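Local coordinates for protein methylxanthine N3-demethylase NdmB (Pseudomonas putida, PDB 6ICL) that removes the N3-methyl group of theobromine and related methylxanthines as formaldehyde, as a Rieske-type non-heme iron oxygenase in bacterial caffeine degradation, at residues P161-F166 / F288-R293; P255-L260 / W274-P279. One frame throughout, in Å; residues are numbered along the deposited sequence.

Contact 1. Residues P161-F166 / F288-R293; sequences PYLSDF and FMIIVR
L163 and I290 meet through their terminal methyls, where the loop 161-166 passes over one face of the strand 288-293. From CB, which points at the strand, the L163 side chain runs to CG, placed anti to its own nitrogen (chi1 155°), and there divides. CD2 lies 3.8 Å from CD1 of I290 and 4.1 Å from I290 CG2, touching both isoleucine branches; the two side chains cross at about a right angle. CD1 turns to the next residue on this face and stands 4.2 Å from CG2 of V292. V292 reaches the loop at D165, its CG1 3.7 Å from the D165 CB and 3.6 Å from the D165 carbonyl O. No hydrogen bond joins the two segments, and the contact is held by aliphatic packing. The D165 carboxylate has other partners: OD1 accepts S164 OG at 2.8 Å through its anti lone pair, while OD2 forms a salt bridge with R270 and also takes a bond from N168. L163 also touches W274 on the adjoining strand 270-281 and N259 on 257-264, the next strand beyond it. In the seven-stranded antiparallel sheet of the C-terminal, iron-binding part of this Rieske oxygenase, strand 284-294 runs between 171-181 and 270-281; the loop, which follows strand 146-150, packs on its I290 and V292 face, while M289 and I291, on the other, touch helix 300-319.

Contact 2. Residues P255-L260 / W274-P279; sequences PYSVNL and WTTASP
P279 meets the Y256 ring obliquely, its CG 3.8 Å from Y256 CE2; P255 CB sits over the centre of one face, 3.8 Å above the plane. Across the strands, W274 receives N259 OD1 at its edge, 3.6 Å from CD1, with amide and ring planes 65° apart. The backbone N of T276 lies over one face of the indole, offset toward the rim. N259 OD1 accepts its hydrogen bond from S164 N, and W274 NE1 donates to Y162 O, which ties both groups to the loop before strand 171-181. These residues belong to an antiparallel beta hairpin, strands 257-264 and 270-281, at the middle of the seven-stranded sheet in the C-terminal, iron-binding part of this Rieske oxygenase. V258 and T275 form a hydrogen-bonded pair: V258 N to T275 O is 2.8 Å, and T275 N returns to V258 O at 3.0 Å. In the neighbouring non-hydrogen-bonded pair, S257 OG and T276 OG1 share a 2.8 Å hydrogen bond, chi1 of -53° and -65° turning both oxygens anti to their carbonyl carbons. Farther along, A277 N bonds Y256 O at 3.1 Å, and Y256 OH reaches E186 on helix 185-192.

How the contacts relate
Both contacts are buried and use the same antiparallel sheet, with centres about 10 Å apart. Contact 2 lies nearer the centre of the chain, its touching residues all buried; contact 1 lies farther out, and S164 and D165 there are partly exposed. Their chemistry follows their place: contact 2 joins two neighbouring strands by backbone hydrogen bonds and a hydroxyl pair, whereas contact 1 lays a loop on a sheet face through methyl groups. Strands 270-281 and 284-294 are adjacent, I290 N bonding W274 O at 2.9 Å. The loop of contact 1 also lies over both hairpin strands, P161 packing on S257 and Y162 O accepting W274 NE1.

Contact 1. Residues P161-F166 / F288-R293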
loop_
_atom_site.group_PDB
_atom_site.type_symbol
_atom_site.label_atom_id
_atom_site.label_comp_id
_atom_site.label_asym_id
_atom_site.label_seq_id
_atom_site.Cartn_x
_atom_site.Cartn_y
_atom_site.Cartn_z
ATOM N N PRO A 161 17.416 31.869 19.921
ATOM C CA PRO A 161 16.238 32.123 20.749
ATOM C C PRO A 161 16.395 31.765 22.217
ATOM O O PRO A 161 17.144 30.859 22.602
ATOM C CB PRO A 161 15.168 31.256 20.080
ATOM C CG PRO A 161 15.503 31.452 18.584
ATOM C CD PRO A 161 17.037 31.485 18.544
ATOM N N TYR A 162 15.618 32.479 23.025
ATOM C CA TYR A 162 15.633 32.315 24.461
ATOM C C TYR A 162 14.806 31.111 24.900
ATOM O O TYR A 162 13.635 30.979 24.530
ATOM C CB TYR A 162 15.075 33.585 25.112
ATOM C CG TYR A 162 14.981 33.452 26.595
ATOM C CD1 TYR A 162 16.129 33.558 27.396
ATOM C CD2 TYR A 162 13.763 33.189 27.201
ATOM C CE1 TYR A 162 16.050 33.416 28.749
ATOM C CE2 TYR A 162 13.671 33.049 28.554
ATOM C CZ TYR A 162 14.809 33.169 29.322
ATOM O OH TYR A 162 14.689 33.021 30.671
ATOM N N LEU A 163 15.395 30.276 25.752
ATOM C CA LEU A 163 14.678 29.257 26.502
ATOM C C LEU A 163 15.130 29.348 27.951
ATOM O O LEU A 163 16.321 29.481 28.224
ATOM C CB LEU A 163 14.945 27.843 25.959
ATOM C CG LEU A 163 14.771 26.662 26.917
ATOM C CD1 LEU A 163 13.306 26.362 27.180
ATOM C CD2 LEU A 163 15.510 25.409 26.404
ATOM N N SER A 164 14.188 29.294 28.880
ATOM C CA SER A 164 14.532 29.412 30.287
ATOM C C SER A 164 14.680 28.031 30.910
ATOM O O SER A 164 14.012 27.071 30.503
ATOM C CB SER A 164 13.476 30.220 31.045
ATOM O OG SER A 164 12.255 29.513 31.175
ATOM N N ASP A 165 15.575 27.943 31.900
ATOM C CA ASP A 165 15.677 26.825 32.845
ATOM C C ASP A 165 16.261 25.544 32.259
ATOM O O ASP A 165 16.156 24.498 32.914
ATOM C CB ASP A 165 14.326 26.460 33.473
ATOM C CG ASP A 165 13.696 27.612 34.226
ATOM O OD1 ASP A 165 12.947 28.405 33.608
ATOM O OD2 ASP A 165 13.941 27.720 35.444
ATOM N N PHE A 166 16.882 25.579 31.081
ATOM C CA PHE A 166 17.505 24.368 30.559
ATOM C C PHE A 166 18.537 23.833 31.541
ATOM O O PHE A 166 18.647 22.617 31.734
ATOM C CB PHE A 166 18.124 24.653 29.185
ATOM C CG PHE A 166 18.605 23.409 28.433
ATOM C CD1 PHE A 166 17.720 22.639 27.681
ATOM C CD2 PHE A 166 19.950 23.047 28.451
ATOM C CE1 PHE A 166 18.164 21.515 26.976
ATOM C CE2 PHE A 166 20.400 21.929 27.769
ATOM C CZ PHE A 166 19.501 21.158 27.024
ATOM N N PHE A 288 9.938 22.596 16.900
ATOM C CA PHE A 288 10.786 22.086 17.966
ATOM C C PHE A 288 10.154 22.455 19.294
ATOM O O PHE A 288 9.978 23.642 19.586
ATOM C CB PHE A 288 12.180 22.681 17.839
ATOM C CG PHE A 288 12.879 22.238 16.613
ATOM C CD1 PHE A 288 12.625 22.853 15.393
ATOM C CD2 PHE A 288 13.766 21.171 16.662
ATOM C CE1 PHE A 288 13.247 22.437 14.258
ATOM C CE2 PHE A 288 14.411 20.751 15.511
ATOM C CZ PHE A 288 14.144 21.370 14.305
ATOM N N MET A 289 9.798 21.451 20.086
ATOM C CA MET A 289 9.189 21.672 21.386
ATOM C C MET A 289 10.133 21.225 22.496
ATOM O O MET A 289 10.791 20.180 22.378
ATOM C CB MET A 289 7.867 20.913 21.490
ATOM C CG MET A 289 7.198 21.040 22.838
ATOM S SD MET A 289 5.666 20.109 22.856
ATOM C CE MET A 289 6.290 18.479 23.183
ATOM N N ILE A 290 10.191 22.018 23.578
ATOM C CA ILE A 290 10.940 21.679 24.786
ATOM C C ILE A 290 10.031 21.899 25.990
ATOM O O ILE A 290 9.372 22.942 26.103
ATOM C CB ILE A 290 12.239 22.501 24.912
ATOM C CG1 ILE A 290 13.159 22.163 23.731
ATOM C CG2 ILE A 290 12.934 22.242 26.272
ATOM C CD1 ILE A 290 14.498 22.904 23.708
ATOM N N ILE A 291 9.960 20.903 26.865
ATOM C CA ILE A 291 9.195 20.980 28.105
ATOM C C ILE A 291 10.184 20.969 29.263
ATOM O O ILE A 291 11.039 20.077 29.341
ATOM C CB ILE A 291 8.210 19.806 28.220
ATOM C CG1 ILE A 291 7.323 19.722 26.971
ATOM C CG2 ILE A 291 7.370 19.924 29.481
ATOM C CD1 ILE A 291 6.468 18.457 26.919
ATOM N N VAL A 292 10.089 21.967 30.141
ATOM C CA VAL A 292 10.904 22.049 31.350
ATOM C C VAL A 292 9.970 22.063 32.540
ATOM O O VAL A 292 9.035 22.874 32.596
ATOM C CB VAL A 292 11.804 23.290 31.374
ATOM C CG1 VAL A 292 12.772 23.211 32.583
ATOM C CG2 VAL A 292 12.562 23.400 30.064
ATOM N N ARG A 293 10.204 21.152 33.475
ATOM C CA ARG A 293 9.310 20.994 34.606
ATOM C C ARG A 293 10.129 20.637 35.836
ATOM O O ARG A 293 11.257 20.151 35.732
ATOM C CB ARG A 293 8.253 19.919 34.340
ATOM C CG ARG A 293 8.759 18.480 34.542
ATOM C CD ARG A 293 7.793 17.502 33.918
ATOM N NE ARG A 293 7.999 16.102 34.293
ATOM C CZ ARG A 293 8.702 15.212 33.590
ATOM N NH1 ARG A 293 9.327 15.563 32.471
ATOM N NH2 ARG A 293 8.793 13.961 34.023
#

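Contact 2. Residues P255-L260 / W274-P279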
loop_
_atom_site.group_PDB
_atom_site.type_symbol
_atom_site.label_atom_id
_atom_site.label_comp_id
_atom_site.label_asym_id
_atom_site.label_seq_id
_atom_site.Cartn_x
_atom_site.Cartn_y
_atom_site.Cartn_z
ATOM N N PRO A 255 12.241 35.453 14.835
ATOM C CA PRO A 255 10.880 35.622 14.333
ATOM C C PRO A 255 9.900 34.548 14.746
ATOM O O PRO A 255 8.729 34.752 14.498
ATOM C CB PRO A 255 11.064 35.596 12.815
ATOM C CG PRO A 255 12.553 35.276 12.570
ATOM C CD PRO A 255 13.077 34.743 13.857
ATOM N N TYR A 256 10.328 33.462 15.412
ATOM C CA TYR A 256 9.425 32.314 15.502
ATOM C C TYR A 256 9.506 31.528 16.806
ATOM O O TYR A 256 9.081 30.364 16.825
ATOM C CB TYR A 256 9.712 31.319 14.359
ATOM C CG TYR A 256 9.541 31.848 12.953
ATOM C CD1 TYR A 256 8.319 32.376 12.527
ATOM C CD2 TYR A 256 10.582 31.784 12.036
ATOM C CE1 TYR A 256 8.146 32.848 11.238
ATOM C CE2 TYR A 256 10.409 32.250 10.739
ATOM C CZ TYR A 256 9.184 32.776 10.349
ATOM O OH TYR A 256 8.997 33.242 9.062
ATOM N N SER A 257 10.024 32.091 17.891
ATOM C CA SER A 257 10.143 31.331 19.120
ATOM C C SER A 257 9.156 31.814 20.173
ATOM O O SER A 257 8.725 32.977 20.178
ATOM C CB SER A 257 11.565 31.409 19.673
ATOM O OG SER A 257 12.479 31.025 18.666
ATOM N N VAL A 258 8.805 30.900 21.073
ATOM C CA VAL A 258 7.946 31.195 22.223
ATOM C C VAL A 258 8.508 30.466 23.431
ATOM O O VAL A 258 8.622 29.237 23.419
ATOM C CB VAL A 258 6.478 30.771 22.024
ATOM C CG1 VAL A 258 5.662 31.109 23.302
ATOM C CG2 VAL A 258 5.872 31.435 20.820
ATOM N N ASN A 259 8.835 31.211 24.482
ATOM C CA ASN A 259 9.124 30.634 25.784
ATOM C C ASN A 259 7.972 31.019 26.707
ATOM O O ASN A 259 7.805 32.202 27.037
ATOM C CB ASN A 259 10.472 31.130 26.318
ATOM C CG ASN A 259 10.854 30.471 27.627
ATOM O OD1 ASN A 259 11.542 29.438 27.646
ATOM N ND2 ASN A 259 10.400 31.052 28.737
ATOM N N LEU A 260 7.158 30.025 27.100
ATOM C CA LEU A 260 6.002 30.256 27.955
ATOM C C LEU A 260 6.318 29.748 29.352
ATOM O O LEU A 260 6.420 28.536 29.577
ATOM C CB LEU A 260 4.741 29.579 27.424
ATOM C CG LEU A 260 3.626 29.572 28.485
ATOM C CD1 LEU A 260 3.282 31.010 28.999
ATOM C CD2 LEU A 260 2.367 28.838 27.990
ATOM N N TRP A 274 8.088 25.529 25.585
ATOM C CA TRP A 274 8.842 26.274 24.599
ATOM C C TRP A 274 8.658 25.632 23.233
ATOM O O TRP A 274 8.596 24.402 23.104
ATOM C CB TRP A 274 10.317 26.302 25.006
ATOM C CG TRP A 274 11.314 27.002 24.097
ATOM C CD1 TRP A 274 11.835 28.267 24.259
ATOM C CD2 TRP A 274 11.974 26.447 22.951
ATOM N NE1 TRP A 274 12.764 28.527 23.278
ATOM C CE2 TRP A 274 12.875 27.429 22.465
ATOM C CE3 TRP A 274 11.906 25.204 22.294
ATOM C CZ2 TRP A 274 13.699 27.211 21.342
ATOM C CZ3 TRP A 274 12.730 24.984 21.191
ATOM C CH2 TRP A 274 13.606 25.981 20.715
ATOM N N THR A 275 8.595 26.473 22.210
ATOM C CA THR A 275 8.536 25.996 20.844
ATOM C C THR A 275 9.205 27.026 19.960
ATOM O O THR A 275 9.200 28.222 20.271
ATOM C CB THR A 275 7.086 25.749 20.390
ATOM O OG1 THR A 275 6.536 24.671 21.157
ATOM C CG2 THR A 275 7.023 25.368 18.907
ATOM N N THR A 276 9.814 26.545 18.878
ATOM C CA THR A 276 10.282 27.387 17.797
ATOM C C THR A 276 9.884 26.726 16.486
ATOM O O THR A 276 10.036 25.507 16.324
ATOM C CB THR A 276 11.802 27.593 17.878
ATOM O OG1 THR A 276 12.110 28.321 19.073
ATOM C CG2 THR A 276 12.300 28.400 16.696
ATOM N N ALA A 277 9.355 27.520 15.567
ATOM C CA ALA A 277 8.993 27.038 14.242
ATOM C C ALA A 277 10.119 27.374 13.278
ATOM O O ALA A 277 10.580 28.511 13.239
ATOM C CB ALA A 277 7.673 27.658 13.782
ATOM N N SER A 278 10.574 26.379 12.520
ATOM C CA SER A 278 11.628 26.616 11.548
ATOM C C SER A 278 11.045 26.790 10.152
ATOM O O SER A 278 10.267 25.940 9.705
ATOM C CB SER A 278 12.603 25.449 11.559
ATOM O OG SER A 278 13.668 25.699 10.667
ATOM N N PRO A 279 11.386 27.870 9.431
ATOM C CA PRO A 279 10.833 28.070 8.089
ATOM C C PRO A 279 11.507 27.176 7.053
ATOM O O PRO A 279 12.446 27.592 6.373
ATOM C CB PRO A 279 11.119 29.552 7.819
ATOM C CG PRO A 279 12.432 29.787 8.600
ATOM C CD PRO A 279 12.319 28.946 9.835
#